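Local coordinates for lipopolysaccharide biosynthesis protein wbpB (Thermus thermophilus, PDB 3O9Z), which binds NAD and 2-oxoglutarate and probably acts as a sugar dehydrogenase in the biosynthesis of 2,3-diacetamido-2,3-dideoxy-D-mannuronic acid, at residues A[247-250]-A[255-258]. Residues are numbered along the deposited sequence; the frame is centred on the assembly and turned at random.
Sequences RSIA and EVEF. With AKG (2-oxoglutaric acid), chain F.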
# COMPACT_ATOMS: atom_id res chain seq x y z
N ARG A 247 25.03 21.78 -11.35
CA ARG A 247 23.90 22.60 -11.75
C ARG A 247 24.41 23.95 -12.18
O ARG A 247 24.84 24.75 -11.34
CB ARG A 247 22.85 22.75 -10.64
CG ARG A 247 22.28 21.43 -10.10
CD ARG A 247 21.31 21.78 -8.95
NE ARG A 247 20.84 20.62 -8.20
CZ ARG A 247 21.37 20.19 -7.06
NH1 ARG A 247 22.50 20.75 -6.62
NH2 ARG A 247 20.81 19.19 -6.39
N SER A 248 24.44 24.16 -13.50
CA SER A 248 25.22 25.25 -14.08
C SER A 248 24.38 26.01 -15.10
O SER A 248 23.72 25.41 -15.96
CB SER A 248 26.46 24.69 -14.79
OG SER A 248 26.99 25.62 -15.71
N ILE A 249 24.39 27.34 -15.00
CA ILE A 249 23.87 28.20 -16.07
C ILE A 249 25.03 29.05 -16.59
O ILE A 249 25.67 29.81 -15.83
CB ILE A 249 22.63 29.00 -15.68
CG1 ILE A 249 22.13 29.82 -16.88
CG2 ILE A 249 22.88 29.90 -14.47
CD1 ILE A 249 20.74 30.41 -16.66
N ALA A 250 25.33 28.92 -17.88
CA ALA A 250 26.43 29.69 -18.48
C ALA A 250 25.85 30.68 -19.49
O ALA A 250 25.21 30.28 -20.46
CB ALA A 250 27.45 28.77 -19.16
N GLU A 255 30.02 31.52 -16.16
CA GLU A 255 29.53 30.34 -15.45
C GLU A 255 28.91 30.69 -14.09
O GLU A 255 29.57 31.28 -13.23
CB GLU A 255 30.71 29.38 -15.28
CG GLU A 255 30.59 28.31 -14.19
CD GLU A 255 29.65 27.21 -14.63
OE1 GLU A 255 28.68 27.58 -15.31
OE2 GLU A 255 29.87 26.01 -14.33
N VAL A 256 27.67 30.28 -13.84
CA VAL A 256 27.14 30.27 -12.47
C VAL A 256 26.76 28.85 -12.07
O VAL A 256 25.83 28.29 -12.65
CB VAL A 256 25.96 31.25 -12.32
CG1 VAL A 256 25.30 31.18 -10.92
CG2 VAL A 256 26.40 32.70 -12.60
N GLU A 257 27.48 28.25 -11.11
CA GLU A 257 27.13 26.93 -10.60
C GLU A 257 26.37 27.16 -9.30
O GLU A 257 26.90 27.83 -8.41
CB GLU A 257 28.36 26.02 -10.37
CG GLU A 257 28.09 24.49 -10.42
CD GLU A 257 27.30 23.92 -9.24
OE1 GLU A 257 26.84 22.75 -9.32
OE2 GLU A 257 27.15 24.66 -8.23
N PHE A 258 25.14 26.65 -9.21
CA PHE A 258 24.23 27.04 -8.12
C PHE A 258 23.81 25.92 -7.19
O PHE A 258 22.73 25.97 -6.60
CB PHE A 258 22.99 27.78 -8.65
CG PHE A 258 22.29 27.07 -9.77
CD1 PHE A 258 22.65 27.31 -11.10
CD2 PHE A 258 21.24 26.19 -9.51
CE1 PHE A 258 21.96 26.71 -12.15
CE2 PHE A 258 20.54 25.57 -10.55
CZ PHE A 258 20.91 25.84 -11.87
C1 AKG F . 13.56 16.50 -6.77
O1 AKG F . 14.31 15.53 -6.52
O2 AKG F . 12.34 16.35 -6.94
C2 AKG F . 14.03 17.87 -6.77
O5 AKG F . 13.23 18.77 -7.01
C3 AKG F . 15.48 18.18 -6.50
C4 AKG F . 16.18 18.30 -7.85
C5 AKG F . 17.69 18.43 -7.74
O3 AKG F . 18.31 17.67 -6.99
O4 AKG F . 18.26 19.30 -8.40
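R247 is gripped at both backbone polar atoms, its N by the E257 side chain and its O by the backbone N of F258, just past the end of the second strand. Its N donates an almost straight bond (178°) to E257 OE1, 2.9 Å away, which it reaches from above the carboxylate plane, while its O accepts the N-H of F258, with N and O 2.9 Å apart. E257 gets there by bending at chi2 (-71°), which swings the carboxylate across to the R247 backbone; the same OE1 also bonds S259 OG, and that hydroxyl bonds R247 NH1 too. Without this carboxylate, as with an alanine here, the R247 N-H would probably lose its acceptor and S259 one of its two partners. R247 CB sits over the face of the F258 ring, 3.9 Å from its centroid, a CH-pi contact. Beyond it the chain runs extended away from the hairpin to the ligand: NE bonds AKG O4 at 2.9 Å and NH2 bonds AKG O3 at 3.0 Å, so the carboxylate lies against the edge of the guanidinium. At S248 the hydroxyl, held anti to the backbone N (chi1 161°), puts OG 2.6 Å from E255 OE1, donating on that oxygen's syn side; E255 OE2 is taken by Y246. I249 pairs with V256 through two backbone bonds, and its CG2 lies 4.0 Å from V256 CB, on the face that packs against L138 and L141 of helix 136-146. A250 faces E255 in a non-hydrogen-bonded pair, just before the turn. Together these contacts form an antiparallel beta hairpin at the edge of the six-stranded C-terminal sheet of the Gfo/Idh/MocA family, and R247 extends from it into the 2-oxoglutarate pocket, where Y158, T160, R162, K103 and H187 also bond the ligand.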